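Local coordinates for nisin immunity protein (Lactococcus lactis subsp. lactis, PDB 5XHB) that takes part in the immunity of the producing bacterium against nisin supplied from outside, as a lipoprotein of the cell membrane, at residues K45-L50 / T69-N74; N127-I132 / G169-R174; T30-P35 / G101-L106; G197-I202 / F211-N216; A159-F164 / R191-Y196. One frame throughout, in Å; residues are numbered along the deposited sequence.

Contact 1: K45-L50 / T69-N74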
# COMPACT_ATOMS: atom_id res chain seq x y z
N LYS A 45 15.98 14.47 17.32
CA LYS A 45 17.02 14.61 16.32
C LYS A 45 17.67 13.26 16.02
O LYS A 45 18.06 12.53 16.93
CB LYS A 45 18.07 15.62 16.79
CG LYS A 45 17.53 17.05 16.90
CD LYS A 45 18.64 18.02 17.28
CE LYS A 45 18.13 19.45 17.44
NZ LYS A 45 19.18 20.35 18.00
N PHE A 46 17.74 12.92 14.74
CA PHE A 46 18.45 11.73 14.27
C PHE A 46 18.74 11.91 12.79
O PHE A 46 18.12 12.73 12.12
CB PHE A 46 17.63 10.46 14.51
CG PHE A 46 16.56 10.23 13.48
CD1 PHE A 46 15.35 10.90 13.55
CD2 PHE A 46 16.76 9.34 12.43
CE1 PHE A 46 14.36 10.69 12.59
CE2 PHE A 46 15.78 9.13 11.46
CZ PHE A 46 14.59 9.81 11.54
N TYR A 47 19.68 11.11 12.28
CA TYR A 47 20.06 11.15 10.87
C TYR A 47 20.35 9.73 10.41
O TYR A 47 21.20 9.05 10.97
CB TYR A 47 21.29 12.05 10.68
CG TYR A 47 21.72 12.24 9.25
CD1 TYR A 47 22.52 11.29 8.60
CD2 TYR A 47 21.34 13.37 8.54
CE1 TYR A 47 22.91 11.46 7.29
CE2 TYR A 47 21.74 13.55 7.22
CZ TYR A 47 22.52 12.60 6.60
OH TYR A 47 22.92 12.76 5.30
N LYS A 48 19.64 9.28 9.38
CA LYS A 48 19.84 7.94 8.86
C LYS A 48 19.83 7.96 7.34
O LYS A 48 18.94 8.53 6.72
CB LYS A 48 18.76 7.00 9.40
CG LYS A 48 18.82 5.58 8.84
CD LYS A 48 20.07 4.84 9.29
CE LYS A 48 19.88 3.32 9.18
NZ LYS A 48 21.17 2.57 9.25
N LEU A 49 20.83 7.34 6.72
CA LEU A 49 20.85 7.25 5.28
C LEU A 49 20.54 5.82 4.85
O LEU A 49 21.15 4.87 5.33
CB LEU A 49 22.21 7.70 4.72
CG LEU A 49 22.28 7.71 3.19
CD1 LEU A 49 23.01 8.95 2.69
CD2 LEU A 49 22.98 6.46 2.69
N LEU A 50 19.59 5.68 3.95
CA LEU A 50 19.24 4.39 3.40
C LEU A 50 19.38 4.42 1.89
O LEU A 50 19.08 5.44 1.26
CB LEU A 50 17.81 3.98 3.78
CG LEU A 50 17.51 3.80 5.27
CD1 LEU A 50 16.06 3.38 5.47
CD2 LEU A 50 18.44 2.76 5.88
N THR A 69 18.47 7.08 -2.96
CA THR A 69 19.09 7.34 -1.67
C THR A 69 18.16 8.19 -0.82
O THR A 69 17.70 9.25 -1.26
CB THR A 69 20.45 8.04 -1.81
OG1 THR A 69 21.29 7.26 -2.66
CG2 THR A 69 21.11 8.21 -0.45
N LEU A 70 17.86 7.72 0.38
CA LEU A 70 16.99 8.45 1.28
C LEU A 70 17.75 8.94 2.50
O LEU A 70 18.42 8.16 3.18
CB LEU A 70 15.82 7.58 1.74
CG LEU A 70 14.91 6.99 0.67
CD1 LEU A 70 13.86 6.14 1.36
CD2 LEU A 70 14.27 8.08 -0.18
N VAL A 71 17.64 10.22 2.77
CA VAL A 71 18.15 10.74 4.03
C VAL A 71 16.97 11.00 4.97
O VAL A 71 16.14 11.89 4.72
CB VAL A 71 18.97 12.03 3.81
CG1 VAL A 71 19.26 12.70 5.14
CG2 VAL A 71 20.26 11.68 3.09
N LEU A 72 16.91 10.21 6.05
CA LEU A 72 15.87 10.34 7.07
C LEU A 72 16.41 11.21 8.19
O LEU A 72 17.43 10.90 8.80
CB LEU A 72 15.48 8.96 7.63
CG LEU A 72 15.40 7.82 6.61
CD1 LEU A 72 15.06 6.51 7.31
CD2 LEU A 72 14.36 8.15 5.59
N ASN A 73 15.71 12.31 8.47
CA ASN A 73 16.31 13.34 9.31
C ASN A 73 15.30 14.03 10.21
O ASN A 73 14.54 14.89 9.74
CB ASN A 73 17.01 14.36 8.42
CG ASN A 73 17.93 15.29 9.20
OD1 ASN A 73 18.35 14.99 10.32
ND2 ASN A 73 18.24 16.42 8.59
N ASN A 74 15.30 13.64 11.48
CA ASN A 74 14.51 14.24 12.55
C ASN A 74 13.03 13.95 12.48
O ASN A 74 12.48 13.72 11.41
CB ASN A 74 14.71 15.75 12.58
CG ASN A 74 16.16 16.13 12.65
OD1 ASN A 74 16.97 15.39 13.21
ND2 ASN A 74 16.51 17.27 12.08
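Leu-72, Phe-46 and Leu-50 give up much of their surface where strand 45-50 runs antiparallel to strand 69-74. Phe-46 has CG between its backbone N and carbonyl carbon (chi1 80°). Its ring lies by Leu-72 and Asn-74: CE2 is 3.8 Å from Leu-72 CB, while CD1 and CE1 approach the backbone of Asn-74. Leu-72 CD1 reaches the other way, 3.8 Å from Leu-50 CD1; branched leucines suit this buried face. In the backbone, Leu-72 N donates to Lys-48 O at 2.7 Å, and Lys-48 N returns a bond to Leu-72 O. At the Lys-45/Asn-74 end of these segments Asn-74 OD1 accepts from Phe-46 N at 3.0 Å, a side-chain oxygen standing where a carbonyl would be expected, while Asn-74 N gives Phe-46 O only a weak bond. Tyr-47 CE2 meets Val-71 CG1 at 3.3 Å. With Leu-50, Leu-70 and Leu-72 buried on one face, which Lys-48 borders, and Tyr-47, Leu-49 and Val-71 on the more exposed other, the arrangement typifies neighbouring strands, here 39-53 and 67-78, of an antiparallel sheet.

Contact 2: N127-I132 / G169-R174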
# COMPACT_ATOMS: atom_id res chain seq x y z
N ASN A 127 -5.17 -10.65 -17.92
CA ASN A 127 -5.03 -12.04 -18.35
C ASN A 127 -5.84 -13.03 -17.52
O ASN A 127 -6.27 -14.07 -18.04
CB ASN A 127 -3.56 -12.43 -18.33
CG ASN A 127 -2.71 -11.55 -19.23
OD1 ASN A 127 -1.75 -10.93 -18.79
ND2 ASN A 127 -3.09 -11.47 -20.50
N ASP A 128 -6.05 -12.72 -16.25
CA ASP A 128 -6.81 -13.58 -15.36
C ASP A 128 -7.76 -12.72 -14.53
O ASP A 128 -7.32 -11.95 -13.69
CB ASP A 128 -5.88 -14.39 -14.45
CG ASP A 128 -6.60 -15.40 -13.58
OD1 ASP A 128 -7.85 -15.39 -13.51
OD2 ASP A 128 -5.92 -16.21 -12.92
N SER A 129 -9.05 -12.85 -14.78
CA SER A 129 -10.04 -11.99 -14.12
C SER A 129 -10.14 -12.24 -12.62
O SER A 129 -10.77 -11.47 -11.90
CB SER A 129 -11.41 -12.18 -14.77
OG SER A 129 -11.37 -11.75 -16.12
N ARG A 130 -9.55 -13.33 -12.14
CA ARG A 130 -9.62 -13.65 -10.72
C ARG A 130 -8.46 -13.00 -9.98
O ARG A 130 -8.24 -13.27 -8.81
CB ARG A 130 -9.62 -15.17 -10.49
CG ARG A 130 -10.76 -15.89 -11.23
CD ARG A 130 -10.40 -17.35 -11.54
NE ARG A 130 -9.12 -17.47 -12.24
CZ ARG A 130 -8.53 -18.62 -12.55
NH1 ARG A 130 -9.12 -19.77 -12.23
NH2 ARG A 130 -7.37 -18.63 -13.18
N LYS A 131 -7.74 -12.14 -10.68
CA LYS A 131 -6.58 -11.46 -10.10
C LYS A 131 -6.66 -9.96 -10.26
O LYS A 131 -7.29 -9.45 -11.19
CB LYS A 131 -5.28 -11.98 -10.74
CG LYS A 131 -4.93 -13.40 -10.31
CD LYS A 131 -3.63 -13.90 -10.96
CE LYS A 131 -3.27 -15.29 -10.45
NZ LYS A 131 -2.00 -15.80 -11.06
N ILE A 132 -6.02 -9.25 -9.33
CA ILE A 132 -5.98 -7.81 -9.35
C ILE A 132 -4.53 -7.35 -9.32
O ILE A 132 -3.73 -7.89 -8.56
CB ILE A 132 -6.76 -7.21 -8.17
CG1 ILE A 132 -8.25 -7.41 -8.42
CG2 ILE A 132 -6.45 -5.72 -8.01
CD1 ILE A 132 -9.10 -6.82 -7.36
N GLY A 169 -9.86 -18.48 -16.21
CA GLY A 169 -9.92 -17.09 -15.82
C GLY A 169 -9.86 -16.08 -16.95
O GLY A 169 -9.89 -14.87 -16.71
N LYS A 170 -9.79 -16.55 -18.20
CA LYS A 170 -9.67 -15.64 -19.33
C LYS A 170 -11.01 -15.00 -19.64
O LYS A 170 -12.01 -15.70 -19.79
CB LYS A 170 -9.15 -16.37 -20.57
CG LYS A 170 -7.76 -16.95 -20.40
CD LYS A 170 -7.26 -17.56 -21.72
CE LYS A 170 -5.85 -18.09 -21.55
NZ LYS A 170 -5.27 -18.74 -22.80
N SER A 171 -11.02 -13.68 -19.77
CA SER A 171 -12.27 -12.97 -19.95
C SER A 171 -12.81 -13.13 -21.34
O SER A 171 -12.07 -13.38 -22.30
CB SER A 171 -12.12 -11.48 -19.65
OG SER A 171 -11.15 -10.93 -20.50
N ILE A 172 -14.11 -12.96 -21.44
CA ILE A 172 -14.85 -13.06 -22.69
C ILE A 172 -15.41 -11.68 -23.00
O ILE A 172 -16.01 -11.04 -22.13
CB ILE A 172 -15.96 -14.11 -22.56
CG1 ILE A 172 -15.32 -15.48 -22.34
CG2 ILE A 172 -16.87 -14.10 -23.78
CD1 ILE A 172 -16.16 -16.44 -21.58
N PRO A 173 -15.18 -11.19 -24.23
CA PRO A 173 -15.62 -9.82 -24.57
C PRO A 173 -17.14 -9.71 -24.58
O PRO A 173 -17.82 -10.68 -24.89
CB PRO A 173 -15.04 -9.59 -25.97
CG PRO A 173 -14.77 -10.96 -26.52
CD PRO A 173 -14.42 -11.81 -25.33
N ARG A 174 -17.65 -8.53 -24.25
CA ARG A 174 -19.08 -8.32 -24.13
C ARG A 174 -19.85 -8.71 -25.38
O ARG A 174 -21.00 -9.16 -25.30
CB ARG A 174 -19.39 -6.86 -23.79
CG ARG A 174 -20.84 -6.60 -23.58
CD ARG A 174 -21.09 -5.13 -23.42
NE ARG A 174 -20.87 -4.71 -22.04
CZ ARG A 174 -21.79 -4.80 -21.09
NH1 ARG A 174 -22.98 -5.31 -21.36
NH2 ARG A 174 -21.52 -4.40 -19.86
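Gly-169 meets Asp-128 with their CA atoms 4.7 Å apart, where a type I turn from Asp-128 to Lys-131 lies against the loop at 169-174. One backbone bond joins the two segments: Ser-129 N donates to Gly-169 O at 2.9 Å, almost straight at 178°. Gly-169 has a positive phi of 82°, and a CB there would run into Asp-128 OD1 and Arg-130 NE, which explains why the smallest residue occupies the site. Its CA instead lies over one face of the Arg-130 guanidinium, toward the rim, 3.7 Å from NE. That guanidinium grips Asp-128 side-on. NE lies 2.7 Å from OD1, on its syn lone pair and nearly in the guanidinium plane, and NH2 lies 2.8 Å from OD2, which it meets from above the carboxylate plane. OD1 also accepts from Arg-130 N at 3.0 Å, closing an Asx turn. Aspartate suits this place because its short arm can reach both the amide two residues on and the guanidinium of the same arginine. Ser-129, small enough to fit beside the loop, sets OG 3.6 Å from Ser-171 CB. The paired charges probably stabilise one another and hold the turn in shape, and with it the flat surface on which Gly-169 rests.

Contact 3: T30-P35 / G101-L106. With SO4 (sulfate ion), chain B.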
# COMPACT_ATOMS: atom_id res chain seq x y z
N THR A 30 4.37 7.53 6.37
CA THR A 30 3.29 7.51 5.40
C THR A 30 3.67 8.24 4.12
O THR A 30 4.72 8.89 4.05
CB THR A 30 2.02 8.20 5.92
OG1 THR A 30 2.27 9.61 5.97
CG2 THR A 30 1.66 7.69 7.32
N ASP A 31 2.78 8.18 3.13
CA ASP A 31 2.96 8.90 1.88
C ASP A 31 2.27 10.27 1.93
O ASP A 31 2.13 10.94 0.90
CB ASP A 31 2.42 8.08 0.71
CG ASP A 31 3.01 8.52 -0.64
OD1 ASP A 31 4.22 8.80 -0.70
OD2 ASP A 31 2.25 8.59 -1.64
N LYS A 32 1.83 10.68 3.12
CA LYS A 32 1.20 11.99 3.32
C LYS A 32 2.25 13.08 3.50
O LYS A 32 2.83 13.20 4.57
CB LYS A 32 0.27 11.96 4.54
CG LYS A 32 -0.86 10.97 4.42
CD LYS A 32 -2.03 11.52 3.57
CE LYS A 32 -3.16 10.49 3.50
NZ LYS A 32 -4.48 11.03 2.98
N GLU A 33 2.47 13.90 2.48
CA GLU A 33 3.50 14.93 2.59
C GLU A 33 2.98 16.12 3.38
O GLU A 33 1.82 16.52 3.24
CB GLU A 33 3.98 15.38 1.20
CG GLU A 33 4.94 16.56 1.24
CD GLU A 33 5.49 16.95 -0.13
OE1 GLU A 33 5.10 16.33 -1.14
OE2 GLU A 33 6.32 17.87 -0.18
N ILE A 34 3.83 16.67 4.24
CA ILE A 34 3.52 17.87 5.01
C ILE A 34 4.29 19.07 4.45
O ILE A 34 5.52 19.03 4.40
CB ILE A 34 3.90 17.69 6.49
CG1 ILE A 34 3.27 16.42 7.08
CG2 ILE A 34 3.52 18.93 7.31
CD1 ILE A 34 1.78 16.39 6.98
N PRO A 35 3.58 20.14 4.05
CA PRO A 35 4.31 21.31 3.54
C PRO A 35 5.20 21.92 4.62
O PRO A 35 4.85 21.89 5.80
CB PRO A 35 3.19 22.29 3.15
CG PRO A 35 1.94 21.46 3.07
CD PRO A 35 2.13 20.37 4.09
N GLY A 101 -2.23 0.24 6.17
CA GLY A 101 -3.28 -0.08 5.22
C GLY A 101 -4.35 0.99 5.06
O GLY A 101 -4.90 1.14 3.97
N ALA A 102 -4.67 1.71 6.13
CA ALA A 102 -5.65 2.79 6.05
C ALA A 102 -5.07 3.96 5.28
O ALA A 102 -5.76 4.62 4.50
CB ALA A 102 -6.08 3.25 7.45
N VAL A 103 -3.79 4.19 5.53
CA VAL A 103 -3.00 5.23 4.88
C VAL A 103 -1.76 4.57 4.29
O VAL A 103 -1.08 3.79 4.97
CB VAL A 103 -2.56 6.33 5.89
CG1 VAL A 103 -1.68 7.37 5.19
CG2 VAL A 103 -3.77 6.97 6.55
N LYS A 104 -1.48 4.85 3.02
CA LYS A 104 -0.36 4.19 2.32
C LYS A 104 0.98 4.59 2.92
O LYS A 104 1.15 5.72 3.39
CB LYS A 104 -0.40 4.52 0.82
CG LYS A 104 -1.60 3.88 0.12
CD LYS A 104 -1.81 4.32 -1.34
CE LYS A 104 -2.95 3.48 -1.96
NZ LYS A 104 -3.34 3.89 -3.34
N ALA A 105 1.92 3.66 2.92
CA ALA A 105 3.27 3.95 3.37
C ALA A 105 3.97 4.79 2.32
O ALA A 105 3.54 4.85 1.16
CB ALA A 105 4.06 2.66 3.64
N LEU A 106 5.05 5.44 2.74
CA LEU A 106 5.89 6.26 1.88
C LEU A 106 6.22 5.56 0.56
O LEU A 106 6.65 4.41 0.57
CB LEU A 106 7.19 6.62 2.62
CG LEU A 106 8.18 7.48 1.84
CD1 LEU A 106 7.56 8.85 1.55
CD2 LEU A 106 9.50 7.62 2.59
S SO4 B . 0.38 0.19 1.42
O1 SO4 B . -0.72 0.25 2.41
O2 SO4 B . -0.14 0.47 0.08
O3 SO4 B . 1.41 1.19 1.73
O4 SO4 B . 0.94 -1.15 1.48
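Val-103, the first residue of 101-106 to touch 30-35, directs its CB toward that segment. With CG1 anti to the backbone N (chi1 178°), this methyl lies 3.8 Å from Lys-32 CG and 3.9 Å from Thr-30 CB. A compact branched side chain suits the spot, since it fills the angle between the threonine and the aliphatic part of the lysine, which crosses it at about a right angle. Next, Lys-104 contributes its carbonyl: O accepts from Asp-31 N at 3.0 Å, the donor tilted from the carbonyl plane, while NZ forms a salt bridge with Asp-120. Ala-105 pairs with Thr-30 in a single backbone bridge. Thr-30 suits the corner because OG1 accepts from Lys-32 N at 3.1 Å, an ST turn, and also bonds to Lys-93 O. Ala-105 sends its own N to O3 of a sulfate ion, 2.8 Å away; the ion, probably from the crystallisation liquor, is also held by Tyr-134, Arg-107, Leu-207 and Thr-208. Finally Leu-106 lays CB 3.6 Å from Thr-30 O. Residues 103-106 thus meet strand 25-33 at its corner, with strand 90-96 beside them and Leu-106 packed against Ile-87 of strand 83-87.

Contact 4: G197-I202 / F211-N216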
# COMPACT_ATOMS: atom_id res chain seq x y z
N GLY A 197 -17.11 -4.72 -6.99
CA GLY A 197 -17.55 -3.50 -6.33
C GLY A 197 -16.40 -2.71 -5.71
O GLY A 197 -15.43 -2.37 -6.37
N GLU A 198 -16.53 -2.43 -4.41
CA GLU A 198 -15.56 -1.59 -3.72
C GLU A 198 -14.30 -2.36 -3.36
O GLU A 198 -14.32 -3.59 -3.26
CB GLU A 198 -16.17 -1.01 -2.45
CG GLU A 198 -17.36 -0.13 -2.72
CD GLU A 198 -17.94 0.48 -1.45
OE1 GLU A 198 -17.57 0.07 -0.33
OE2 GLU A 198 -18.80 1.37 -1.60
N ILE A 199 -13.21 -1.63 -3.16
CA ILE A 199 -12.00 -2.19 -2.57
C ILE A 199 -11.76 -1.49 -1.23
O ILE A 199 -11.88 -0.27 -1.13
CB ILE A 199 -10.78 -2.03 -3.50
CG1 ILE A 199 -10.93 -2.99 -4.68
CG2 ILE A 199 -9.49 -2.37 -2.74
CD1 ILE A 199 -10.02 -2.73 -5.80
N HIS A 200 -11.51 -2.29 -0.20
CA HIS A 200 -11.21 -1.77 1.13
C HIS A 200 -9.92 -2.36 1.63
O HIS A 200 -9.58 -3.50 1.30
CB HIS A 200 -12.30 -2.12 2.15
CG HIS A 200 -13.59 -1.39 1.95
ND1 HIS A 200 -14.04 -0.44 2.84
CD2 HIS A 200 -14.53 -1.48 0.98
CE1 HIS A 200 -15.21 0.02 2.43
NE2 HIS A 200 -15.53 -0.59 1.30
N SER A 201 -9.22 -1.59 2.45
CA SER A 201 -8.14 -2.13 3.27
C SER A 201 -8.69 -3.19 4.22
O SER A 201 -9.88 -3.22 4.51
CB SER A 201 -7.50 -1.00 4.10
OG SER A 201 -7.11 0.06 3.25
N ILE A 202 -7.80 -4.04 4.73
CA ILE A 202 -8.17 -4.96 5.79
C ILE A 202 -7.45 -4.47 7.06
O ILE A 202 -6.25 -4.20 7.03
CB ILE A 202 -7.78 -6.39 5.43
CG1 ILE A 202 -8.68 -6.89 4.29
CG2 ILE A 202 -7.87 -7.32 6.63
CD1 ILE A 202 -8.20 -8.18 3.70
N PHE A 211 -5.89 -7.03 0.60
CA PHE A 211 -7.01 -6.10 0.67
C PHE A 211 -8.29 -6.86 0.39
O PHE A 211 -8.26 -8.05 0.08
CB PHE A 211 -6.82 -4.93 -0.30
CG PHE A 211 -6.45 -5.35 -1.71
CD1 PHE A 211 -7.43 -5.60 -2.66
CD2 PHE A 211 -5.11 -5.46 -2.08
CE1 PHE A 211 -7.08 -5.98 -3.95
CE2 PHE A 211 -4.76 -5.84 -3.36
CZ PHE A 211 -5.75 -6.10 -4.30
N ALA A 212 -9.43 -6.17 0.52
CA ALA A 212 -10.72 -6.81 0.33
C ALA A 212 -11.38 -6.32 -0.96
O ALA A 212 -11.38 -5.13 -1.25
CB ALA A 212 -11.64 -6.52 1.52
N VAL A 213 -11.91 -7.25 -1.75
CA VAL A 213 -12.59 -6.87 -2.99
C VAL A 213 -14.02 -7.37 -2.95
O VAL A 213 -14.26 -8.54 -2.68
CB VAL A 213 -11.88 -7.46 -4.24
CG1 VAL A 213 -12.48 -6.84 -5.53
CG2 VAL A 213 -10.39 -7.24 -4.16
N GLU A 214 -14.96 -6.47 -3.20
CA GLU A 214 -16.36 -6.83 -3.30
C GLU A 214 -16.61 -7.59 -4.61
O GLU A 214 -16.41 -7.05 -5.69
CB GLU A 214 -17.23 -5.57 -3.23
CG GLU A 214 -18.62 -5.78 -2.71
CD GLU A 214 -19.33 -4.47 -2.39
OE1 GLU A 214 -18.95 -3.41 -2.95
OE2 GLU A 214 -20.28 -4.51 -1.58
N ILE A 215 -16.97 -8.87 -4.49
CA ILE A 215 -17.30 -9.71 -5.64
C ILE A 215 -18.75 -10.12 -5.48
O ILE A 215 -19.08 -10.81 -4.52
CB ILE A 215 -16.43 -10.97 -5.74
CG1 ILE A 215 -14.93 -10.63 -5.82
CG2 ILE A 215 -16.86 -11.81 -6.93
CD1 ILE A 215 -14.56 -9.81 -7.02
N ASN A 216 -19.59 -9.73 -6.42
CA ASN A 216 -21.03 -9.97 -6.30
C ASN A 216 -21.52 -9.44 -4.95
O ASN A 216 -21.41 -8.23 -4.70
CB ASN A 216 -21.31 -11.46 -6.52
CG ASN A 216 -20.86 -11.91 -7.90
OD1 ASN A 216 -20.73 -11.08 -8.80
ND2 ASN A 216 -20.58 -13.20 -8.06
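Glu-214 and Glu-198 lie side by side and point the same way, their carboxylate planes 55° apart. Glu-214 has CG anti to the backbone N (chi1 -154°), and its extended chain brings OE1 to Glu-198 N at 3.0 Å, where the anti lone pair takes an almost straight bond. Glutamate has the length for this, and Gly-197 leaves the room: a CB there would clash with OE1. The two OE1 atoms stay 4.6 Å apart, and Glu-198 OE1 instead accepts from His-200 NE2 at 2.7 Å, in the plane of the imidazole, a donor that may ease the repulsion. These strands form the beta hairpin 191-202/210-215 of the Spa1 C-terminal domain. His-200 and Ala-212 are a hydrogen-bonded pair in it: Ala-212 N donates to His-200 O at 2.8 Å, and His-200 N returns a bond to Ala-212 O. On the opposite face from His-200, Ile-199 crosses Phe-211 obliquely, CG2 lying 3.8 Å from CD1. Ala-212 has only a methyl here, and Ile-202 packs on it, with CG1 4.1 Å from Ala-212 CB and CD1 3.6 Å from Phe-211 C.

Contact 5: A159-F164 / R191-Y196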
# COMPACT_ATOMS: atom_id res chain seq x y z
N ALA A 159 -16.57 -1.19 -9.90
CA ALA A 159 -17.83 -1.16 -10.65
C ALA A 159 -17.61 -1.70 -12.07
O ALA A 159 -17.88 -1.02 -13.06
CB ALA A 159 -18.42 0.26 -10.67
N GLU A 160 -17.11 -2.92 -12.13
CA GLU A 160 -16.75 -3.57 -13.38
C GLU A 160 -17.42 -4.90 -13.43
O GLU A 160 -17.89 -5.41 -12.41
CB GLU A 160 -15.23 -3.77 -13.51
CG GLU A 160 -14.45 -2.50 -13.74
CD GLU A 160 -14.52 -2.07 -15.18
OE1 GLU A 160 -14.63 -2.97 -16.05
OE2 GLU A 160 -14.47 -0.85 -15.44
N VAL A 161 -17.44 -5.47 -14.62
CA VAL A 161 -17.96 -6.80 -14.85
C VAL A 161 -16.93 -7.59 -15.64
O VAL A 161 -16.31 -7.05 -16.57
CB VAL A 161 -19.28 -6.77 -15.64
CG1 VAL A 161 -19.73 -8.19 -15.95
CG2 VAL A 161 -20.37 -5.99 -14.88
N ARG A 162 -16.74 -8.85 -15.28
CA ARG A 162 -15.99 -9.77 -16.12
C ARG A 162 -16.81 -11.05 -16.24
O ARG A 162 -17.32 -11.56 -15.25
CB ARG A 162 -14.59 -10.09 -15.57
CG ARG A 162 -13.63 -8.91 -15.49
CD ARG A 162 -13.22 -8.42 -16.89
NE ARG A 162 -12.26 -7.31 -16.83
CZ ARG A 162 -12.60 -6.03 -16.69
NH1 ARG A 162 -13.88 -5.69 -16.58
NH2 ARG A 162 -11.66 -5.10 -16.65
N VAL A 163 -16.91 -11.54 -17.46
CA VAL A 163 -17.44 -12.87 -17.73
C VAL A 163 -16.25 -13.66 -18.24
O VAL A 163 -15.61 -13.25 -19.22
CB VAL A 163 -18.56 -12.85 -18.78
CG1 VAL A 163 -18.98 -14.27 -19.14
CG2 VAL A 163 -19.75 -12.02 -18.28
N PHE A 164 -15.93 -14.76 -17.59
CA PHE A 164 -14.67 -15.42 -17.90
C PHE A 164 -14.81 -16.92 -17.86
O PHE A 164 -15.75 -17.44 -17.29
CB PHE A 164 -13.54 -14.96 -16.94
CG PHE A 164 -13.87 -15.11 -15.47
CD1 PHE A 164 -13.64 -16.31 -14.81
CD2 PHE A 164 -14.39 -14.04 -14.76
CE1 PHE A 164 -13.93 -16.44 -13.44
CE2 PHE A 164 -14.69 -14.16 -13.40
CZ PHE A 164 -14.46 -15.36 -12.74
N ARG A 191 -18.72 -20.73 -18.04
CA ARG A 191 -18.45 -19.31 -17.83
C ARG A 191 -18.89 -18.85 -16.44
O ARG A 191 -19.85 -19.36 -15.86
CB ARG A 191 -19.15 -18.48 -18.91
CG ARG A 191 -18.64 -18.73 -20.33
CD ARG A 191 -19.47 -17.96 -21.35
NE ARG A 191 -18.84 -17.94 -22.67
CZ ARG A 191 -19.33 -17.30 -23.73
NH1 ARG A 191 -20.46 -16.61 -23.63
NH2 ARG A 191 -18.69 -17.35 -24.89
N THR A 192 -18.18 -17.86 -15.91
CA THR A 192 -18.49 -17.30 -14.60
C THR A 192 -18.56 -15.79 -14.73
O THR A 192 -17.68 -15.20 -15.37
CB THR A 192 -17.41 -17.70 -13.56
OG1 THR A 192 -17.43 -19.13 -13.40
CG2 THR A 192 -17.66 -17.03 -12.22
N GLU A 193 -19.58 -15.16 -14.16
CA GLU A 193 -19.63 -13.70 -14.11
C GLU A 193 -19.30 -13.18 -12.72
O GLU A 193 -19.92 -13.59 -11.72
CB GLU A 193 -20.99 -13.14 -14.54
CG GLU A 193 -21.03 -11.61 -14.38
CD GLU A 193 -22.29 -10.93 -14.93
OE1 GLU A 193 -22.96 -11.50 -15.82
OE2 GLU A 193 -22.61 -9.82 -14.47
N TRP A 194 -18.33 -12.28 -12.65
CA TRP A 194 -18.05 -11.56 -11.41
C TRP A 194 -18.37 -10.10 -11.58
O TRP A 194 -17.98 -9.50 -12.58
CB TRP A 194 -16.59 -11.70 -10.99
CG TRP A 194 -16.27 -12.98 -10.29
CD1 TRP A 194 -17.08 -14.08 -10.13
CD2 TRP A 194 -15.04 -13.27 -9.64
NE1 TRP A 194 -16.39 -15.05 -9.42
CE2 TRP A 194 -15.14 -14.58 -9.10
CE3 TRP A 194 -13.85 -12.56 -9.46
CZ2 TRP A 194 -14.10 -15.18 -8.39
CZ3 TRP A 194 -12.81 -13.17 -8.75
CH2 TRP A 194 -12.95 -14.46 -8.22
N ASP A 195 -19.08 -9.54 -10.61
CA ASP A 195 -19.38 -8.12 -10.61
C ASP A 195 -18.54 -7.52 -9.49
O ASP A 195 -18.70 -7.90 -8.34
CB ASP A 195 -20.88 -7.88 -10.41
CG ASP A 195 -21.72 -8.62 -11.46
OD1 ASP A 195 -21.32 -8.58 -12.65
OD2 ASP A 195 -22.74 -9.25 -11.12
N TYR A 196 -17.64 -6.61 -9.84
CA TYR A 196 -16.63 -6.13 -8.90
C TYR A 196 -17.04 -4.79 -8.31
O TYR A 196 -17.28 -3.82 -9.06
CB TYR A 196 -15.27 -5.96 -9.58
CG TYR A 196 -14.73 -7.17 -10.30
CD1 TYR A 196 -15.33 -7.63 -11.47
CD2 TYR A 196 -13.57 -7.80 -9.86
CE1 TYR A 196 -14.81 -8.73 -12.16
CE2 TYR A 196 -13.05 -8.91 -10.55
CZ TYR A 196 -13.68 -9.36 -11.70
OH TYR A 196 -13.19 -10.44 -12.40
O HOH W 1 -20.00 -4.35 -10.78
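A long antiparallel strand pair, at the margin of the C-terminal antiparallel sheet, joins edge strand 151-165 to strand 191-202. Glu-160/Tyr-196, Arg-162/Trp-194 and Phe-164/Thr-192 are its hydrogen-bonded pairs, with backbone bonds both ways. Phe-164 presents its edge to the face of the Trp-194 five-membered ring in a T-shaped stack, with planes at 89° and centroids 4.9 Å apart; CE2 comes to 3.7 Å from Trp-194 CG. CG of Phe-164 sits between the backbone N and carbonyl carbon (chi1 53°), and the ring lies across the partner strand. Thr-192 covers one face of that ring with a CH-pi contact, CB 4.1 Å from the centroid; its beta-branched shape brings carbon to the ring while OG1 bonds to Ser-166. At the other end a G1 beta bulge sets both Ala-159 and Glu-160 opposite Tyr-196, the positive phi of Ala-159 (51°) belonging to this irregularity. Tyr-196 crosses Arg-162 at about a right angle, its OH 3.5 Å from Arg-162 CG, and the hydroxyl is hydrogen-bonded to Ser-129 O. Arginine offers a long aliphatic stem for the ring and a charged end for its own strand: NH1 reaches Glu-160 OE1 at 2.9 Å, in the guanidinium plane, and Val-161 O at 2.8 Å. On the reverse face Val-161 CG1 lies 3.6 Å from Glu-193 OE2, and CG2 stands close to Asp-195 OD1.

How the contacts relate
Contacts 1, 4 and 5 pair strands, while contacts 2 and 3 dock a loop beside a sheet. Contacts 1 and 3 reach the N-terminal antiparallel sheet, their centres about 17 Å apart, and contact 1 falls between the two segments of contact 3 in the sequence. Contacts 2, 4 and 5 follow in the Spa1 C-terminal domain; 4 and 5 share strand 191-202, while the segments of 2 and 5 alternate along the chain, their centres about 8 Å apart. Ile-172 N to Val-163 O and Ile-132 packed on Val-213 tie this group together. Contacts 1 and 5 lie about 47 Å apart between centres. Contact 3 touches contact 4 through Gly-101 O and Ser-201 OG, a probable hydrogen bond linking the two halves of this elongated protein.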